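Ifi204 (PDB 5YZW) probably acts as an interferon-inducible DNA sensor of the PYHIN family, whose HIN domain recognises DNA in immune defence. Local coordinates at residues Gly122-Asn127 with Ile140-Gly145; Lys146-Val151 with Gly179-Ser184. All coordinates share one frame; numbering follows the deposited sequence. Where two conformers were deposited one is given.

How the interactions relate
Interaction 1 and interaction 2 lie in the same mixed beta sheet, in the C-terminal half of the chain, with centres about 11 Å apart; the 122-127/140-145 pairing is complete in sequence before the 146-151/179-184 pairing begins. Strands 135-142 and 145-151, adjacent in sequence and in the sheet, connect them. Ile-140 takes part in both, its N probably hydrogen-bonded to Met-147 O and its CD1 packed on Val-149 and Leu-182. The strand order, a hairpin, a third strand and then a parallel pairing with 180-183, is that of an OB fold, and the two contacts probably help build one OB barrel of the DNA-recognising HIN domain.

Interaction 1: Gly122-Asn127 with Ile140-Gly145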
loop_
_atom_site.group_PDB
_atom_site.type_symbol
_atom_site.label_atom_id
_atom_site.label_comp_id
_atom_site.label_asym_id
_atom_site.label_seq_id
_atom_site.Cartn_x
_atom_site.Cartn_y
_atom_site.Cartn_z
ATOM N N GLY A 122 0.603 -0.533 -6.812
ATOM C CA GLY A 122 0.113 -0.714 -8.167
ATOM C C GLY A 122 -0.163 -2.171 -8.467
ATOM O O GLY A 122 0.333 -3.073 -7.783
ATOM N N GLU A 123 -0.970 -2.380 -9.507
ATOM C CA GLU A 123 -1.308 -3.710 -9.996
ATOM C C GLU A 123 -0.729 -3.874 -11.391
ATOM O O GLU A 123 -1.066 -3.105 -12.297
ATOM C CB GLU A 123 -2.817 -3.927 -10.029
ATOM C CG GLU A 123 -3.539 -3.596 -8.747
ATOM C CD GLU A 123 -5.031 -3.852 -8.850
ATOM O OE1 GLU A 123 -5.756 -3.538 -7.884
ATOM O OE2 GLU A 123 -5.472 -4.367 -9.898
ATOM N N TYR A 124 0.115 -4.888 -11.571
ATOM C CA TYR A 124 0.830 -5.072 -12.824
ATOM C C TYR A 124 0.775 -6.531 -13.261
ATOM O O TYR A 124 0.594 -7.443 -12.449
ATOM C CB TYR A 124 2.294 -4.627 -12.693
ATOM C CG TYR A 124 2.457 -3.193 -12.271
ATOM C CD1 TYR A 124 2.379 -2.165 -13.195
ATOM C CD2 TYR A 124 2.647 -2.863 -10.936
ATOM C CE1 TYR A 124 2.528 -0.845 -12.812
ATOM C CE2 TYR A 124 2.781 -1.537 -10.537
ATOM C CZ TYR A 124 2.719 -0.533 -11.484
ATOM O OH TYR A 124 2.846 0.789 -11.100
ATOM N N LEU A 125 0.925 -6.734 -14.569
ATOM C CA LEU A 125 1.012 -8.067 -15.157
ATOM C C LEU A 125 2.453 -8.551 -15.120
ATOM O O LEU A 125 3.370 -7.810 -15.489
ATOM C CB LEU A 125 0.503 -8.062 -16.600
ATOM C CG LEU A 125 -0.998 -7.855 -16.815
ATOM C CD1 LEU A 125 -1.327 -6.382 -17.035
ATOM C CD2 LEU A 125 -1.485 -8.708 -17.988
ATOM N N VAL A 126 2.646 -9.789 -14.674
ATOM C CA VAL A 126 3.967 -10.407 -14.624
ATOM C C VAL A 126 4.207 -11.171 -15.917
ATOM O O VAL A 126 3.306 -11.844 -16.426
ATOM C CB VAL A 126 4.085 -11.336 -13.401
ATOM C CG1 VAL A 126 5.540 -11.735 -13.171
ATOM C CG2 VAL A 126 3.482 -10.667 -12.160
ATOM N N ASN A 127 5.427 -11.084 -16.448
ATOM C CA ASN A 127 5.756 -11.772 -17.688
ATOM C C ASN A 127 6.947 -12.713 -17.580
ATOM O O ASN A 127 7.165 -13.508 -18.501
ATOM C CB ASN A 127 6.004 -10.756 -18.816
ATOM C CG ASN A 127 7.134 -9.784 -18.503
ATOM O OD1 ASN A 127 8.215 -10.178 -18.067
ATOM N ND2 ASN A 127 6.881 -8.498 -18.735
ATOM N N ILE A 140 7.870 -7.318 -14.816
ATOM C CA ILE A 140 6.533 -6.766 -14.999
ATOM C C ILE A 140 6.576 -5.736 -16.117
ATOM O O ILE A 140 7.630 -5.182 -16.448
ATOM C CB ILE A 140 5.954 -6.117 -13.713
ATOM C CG1 ILE A 140 6.772 -4.881 -13.316
ATOM C CG2 ILE A 140 5.867 -7.126 -12.579
ATOM C CD1 ILE A 140 6.096 -3.994 -12.244
ATOM N N GLY A 141 5.403 -5.466 -16.689
ATOM C CA GLY A 141 5.309 -4.473 -17.743
ATOM C C GLY A 141 3.901 -3.955 -17.934
ATOM O O GLY A 141 2.934 -4.463 -17.362
ATOM N N ASP A 142 3.810 -2.908 -18.750
ATOM C CA ASP A 142 2.545 -2.365 -19.228
ATOM C C ASP A 142 2.780 -1.795 -20.627
ATOM O O ASP A 142 3.823 -2.034 -21.247
ATOM C CB ASP A 142 1.976 -1.339 -18.228
ATOM C CG ASP A 142 2.893 -0.136 -18.001
ATOM O OD1 ASP A 142 3.784 0.127 -18.835
ATOM O OD2 ASP A 142 2.738 0.545 -16.956
ATOM N N ASP A 143 1.807 -1.034 -21.126
ATOM C CA ASP A 143 1.882 -0.414 -22.444
ATOM C C ASP A 143 2.823 0.790 -22.481
ATOM O O ASP A 143 2.757 1.581 -23.431
ATOM C CB ASP A 143 0.483 0.000 -22.906
ATOM C CG ASP A 143 -0.261 0.806 -21.853
ATOM O OD1 ASP A 143 0.029 0.627 -20.651
ATOM O OD2 ASP A 143 -1.141 1.616 -22.223
ATOM N N THR A 144 3.681 0.952 -21.466
ATOM C CA THR A 144 4.657 2.036 -21.431
ATOM C C THR A 144 6.083 1.590 -21.131
ATOM O O THR A 144 7.009 2.363 -21.406
ATOM C CB THR A 144 4.257 3.101 -20.394
ATOM O OG1 THR A 144 4.061 2.489 -19.111
ATOM C CG2 THR A 144 2.986 3.820 -20.814
ATOM N N GLY A 145 6.299 0.395 -20.587
ATOM C CA GLY A 145 7.648 -0.040 -20.281
ATOM C C GLY A 145 7.650 -1.329 -19.482
ATOM O O GLY A 145 6.616 -1.980 -19.309
#
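Ile-140 meets Tyr-124 obliquely, its CD1 methyl resting over one face of the ring in a CH-pi contact, 4.1 Å from the ring centroid and 28° off the normal. The methyl sits nearer the root of the ring than the hydroxyl, closest to Tyr-124 CG. With chi1 at 66°, CG1 of Ile-140 is placed to carry CD1 towards the ring, while CG2, anti to the carbonyl carbon, turns to Val-126 CG2 at 4.3 Å. At the ring edge, Asp-142 OD2 stands 4.4 Å from Tyr-124 CE1.

The backbone link is slight: Gly-141 N gives Leu-125 O a weak hydrogen bond of 3.3 Å, and Ile-140 CA approaches the same oxygen at 3.4 Å as a CA-H...O contact. Val-126 and Ile-140 form an antiparallel, non-hydrogen-bonded pair, beside which Asn-127 ND2 comes to 3.8 Å from Ile-140 C. The short strand axes stand 121° apart, far from strictly antiparallel. Beyond Gly-141 the chain folds into an Asx turn, with Thr-144 N bonded to Asp-142 OD1 at 2.8 Å from above the carboxylate plane.

Strands 119-132 and 135-142 form the first hairpin of the second OB barrel, consistent with the coiled OB strands of HIN domains. Strand 165-169 flanks the first of them, with Leu-168 against Tyr-124 and Leu-166 against Val-126, and Met-147 and Val-149 of strand 145-151 pack on Ile-140. Helix 108-112 and the residues before it lie against Tyr-124 and the Asx turn: Tyr-124 OH bonds Pro-106 O, Asp-142 OD2 takes the N-H of Ile-108, and Leu-111 touches the tyrosine.

Interaction 2: Lys146-Val151 with Gly179-Ser184; sequences KMEVVV and GWQLRS
Met-147 pushes its CE methyl into the notch between Trp-180 and Leu-182, 3.5 Å from Trp-180 CB and 4.1 Å from Leu-182 CG. The thioether bends sharply at its last torsion (chi3 -25°), which swings CE towards the neighbouring strand, while Met-147 CB lies close against Trp-180 O at 3.3 Å. On the same face Val-149 presents CG1 to Leu-182 O, and its CG2 meets Leu-182 CB more loosely.

The other face is fitted together around Val-150, a branched knob that lies against the aliphatic stems of Gln-181 and Arg-183, both running beside it in the same direction. Its CG2 touches Gln-181 CB at 4.0 Å and its CB touches Arg-183 CG. In the conformer given, Gln-181 also runs side by side with Glu-148, whose OE1 lies nearest Gln-181 CG, the carboxylate and amide planes 65° apart.

Between the two faces runs a parallel pairing of strands 145-151 and 180-183, the pairing that in an OB fold joins the third and fifth strands to close the barrel. It starts with a weak bond from Glu-148 N to Trp-180 O and firms up along the chain: Leu-182 N to Glu-148 O at 3.0 Å, Val-150 N to Leu-182 O at 2.9 Å, and Ser-184 N to Val-150 O at 2.9 Å.

Polar ends find partners on nearby parts of the same chain: Arg-183 NE and, in the given conformer, Gln-181 OE1 bond Thr-174 OG1 of strand 171-175, and Ser-184 OG bonds Tyr-152 N, just past strand 145-151. Phe-112 meets the Trp-180 ring, and Ile-108 and Leu-111 of helix 108-112 touch Met-147.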
loop_
_atom_site.group_PDB
_atom_site.type_symbol
_atom_site.label_atom_id
_atom_site.label_comp_id
_atom_site.label_asym_id
_atom_site.label_seq_id
_atom_site.Cartn_x
_atom_site.Cartn_y
_atom_site.Cartn_z
ATOM N N LYS A 146 8.843 -1.681 -18.996
ATOM C CA LYS A 146 9.078 -2.928 -18.279
ATOM C C LYS A 146 10.050 -2.666 -17.137
ATOM O O LYS A 146 10.907 -1.783 -17.233
ATOM C CB LYS A 146 9.656 -4.025 -19.208
ATOM C CG LYS A 146 8.733 -4.467 -20.339
ATOM C CD LYS A 146 9.309 -4.083 -21.713
ATOM C CE LYS A 146 8.287 -4.276 -22.821
ATOM N NZ LYS A 146 8.924 -4.456 -24.155
ATOM N N MET A 147 9.911 -3.431 -16.054
ATOM C CA MET A 147 10.836 -3.346 -14.929
ATOM C C MET A 147 10.769 -4.649 -14.140
ATOM O O MET A 147 9.994 -5.557 -14.455
ATOM C CB MET A 147 10.540 -2.125 -14.042
ATOM C CG MET A 147 9.077 -1.962 -13.642
ATOM S SD MET A 147 8.674 -0.489 -12.631
ATOM C CE MET A 147 10.227 -0.128 -11.836
ATOM N N GLU A 148 11.607 -4.738 -13.112
ATOM C CA GLU A 148 11.693 -5.907 -12.247
ATOM C C GLU A 148 11.080 -5.589 -10.893
ATOM O O GLU A 148 11.292 -4.505 -10.349
ATOM C CB GLU A 148 13.148 -6.339 -12.029
ATOM C CG GLU A 148 13.815 -7.056 -13.155
ATOM C CD GLU A 148 15.223 -7.478 -12.774
ATOM O OE1 GLU A 148 15.821 -6.813 -11.898
ATOM O OE2 GLU A 148 15.729 -8.470 -13.339
ATOM N N VAL A 149 10.331 -6.536 -10.344
ATOM C CA VAL A 149 9.965 -6.520 -8.938
ATOM C C VAL A 149 10.900 -7.477 -8.219
ATOM O O VAL A 149 10.979 -8.659 -8.570
ATOM C CB VAL A 149 8.496 -6.913 -8.729
ATOM C CG1 VAL A 149 8.150 -6.904 -7.243
ATOM C CG2 VAL A 149 7.579 -5.961 -9.489
ATOM N N VAL A 150 11.639 -6.971 -7.241
ATOM C CA VAL A 150 12.592 -7.777 -6.489
ATOM C C VAL A 150 11.954 -8.133 -5.157
ATOM O O VAL A 150 11.619 -7.249 -4.353
ATOM C CB VAL A 150 13.928 -7.043 -6.297
ATOM C CG1 VAL A 150 14.926 -7.939 -5.574
ATOM C CG2 VAL A 150 14.492 -6.637 -7.655
ATOM N N VAL A 151 11.762 -9.424 -4.928
ATOM C CA VAL A 151 11.144 -9.923 -3.708
ATOM C C VAL A 151 12.166 -10.744 -2.939
ATOM O O VAL A 151 12.844 -11.613 -3.508
ATOM C CB VAL A 151 9.877 -10.734 -4.016
ATOM C CG1 VAL A 151 9.263 -11.273 -2.731
ATOM C CG2 VAL A 151 8.866 -9.848 -4.737
ATOM N N GLY A 179 18.336 -0.813 -15.319
ATOM C CA GLY A 179 16.900 -0.671 -15.192
ATOM C C GLY A 179 16.410 -0.272 -13.812
ATOM O O GLY A 179 17.163 0.024 -12.877
ATOM N N TRP A 180 15.090 -0.259 -13.698
ATOM C CA TRP A 180 14.418 0.151 -12.480
ATOM C C TRP A 180 13.793 -1.064 -11.806
ATOM O O TRP A 180 13.453 -2.051 -12.464
ATOM C CB TRP A 180 13.343 1.198 -12.779
ATOM C CG TRP A 180 13.875 2.516 -13.253
ATOM C CD1 TRP A 180 14.369 2.802 -14.492
ATOM C CD2 TRP A 180 13.958 3.733 -12.498
ATOM N NE1 TRP A 180 14.755 4.119 -14.555
ATOM C CE2 TRP A 180 14.514 4.712 -13.343
ATOM C CE3 TRP A 180 13.622 4.089 -11.186
ATOM C CZ2 TRP A 180 14.738 6.025 -12.920
ATOM C CZ3 TRP A 180 13.840 5.401 -10.770
ATOM C CH2 TRP A 180 14.395 6.348 -11.633
ATOM N N GLN A 181 13.636 -0.978 -10.486
ATOM C CA GLN A 181 13.113 -2.077 -9.685
ATOM C C GLN A 181 12.124 -1.542 -8.657
ATOM O O GLN A 181 12.219 -0.391 -8.221
ATOM C CB GLN A 181 14.228 -2.832 -8.948
ATOM C CG GLN A 181 15.392 -3.300 -9.847
ATOM C CD GLN A 181 16.460 -2.232 -10.030
ATOM O OE1 GLN A 181 16.644 -1.369 -9.167
ATOM N NE2 GLN A 181 17.159 -2.273 -11.166
ATOM N N LEU A 182 11.186 -2.396 -8.270
ATOM C CA LEU A 182 10.337 -2.195 -7.105
ATOM C C LEU A 182 10.754 -3.271 -6.110
ATOM O O LEU A 182 10.528 -4.467 -6.344
ATOM C CB LEU A 182 8.863 -2.296 -7.473
ATOM C CG LEU A 182 8.320 -1.180 -8.363
ATOM C CD1 LEU A 182 6.924 -1.552 -8.837
ATOM C CD2 LEU A 182 8.285 0.122 -7.574
ATOM N N ARG A 183 11.396 -2.846 -5.028
ATOM C CA ARG A 183 11.945 -3.740 -4.020
ATOM C C ARG A 183 10.982 -3.911 -2.855
ATOM O O ARG A 183 10.506 -2.929 -2.270
ATOM C CB ARG A 183 13.281 -3.195 -3.513
ATOM C CG ARG A 183 14.473 -3.660 -4.307
ATOM C CD ARG A 183 15.663 -2.781 -4.049
ATOM N NE ARG A 183 16.544 -2.762 -5.217
ATOM C CZ ARG A 183 17.419 -3.723 -5.509
ATOM N NH1 ARG A 183 17.529 -4.785 -4.721
ATOM N NH2 ARG A 183 18.180 -3.623 -6.592
ATOM N N SER A 184 10.708 -5.162 -2.514
ATOM C CA SER A 184 10.023 -5.456 -1.266
ATOM C C SER A 184 10.807 -4.876 -0.098
ATOM O O SER A 184 12.041 -4.914 -0.081
ATOM C CB SER A 184 9.871 -6.966 -1.108
ATOM O OG SER A 184 11.129 -7.558 -0.814
#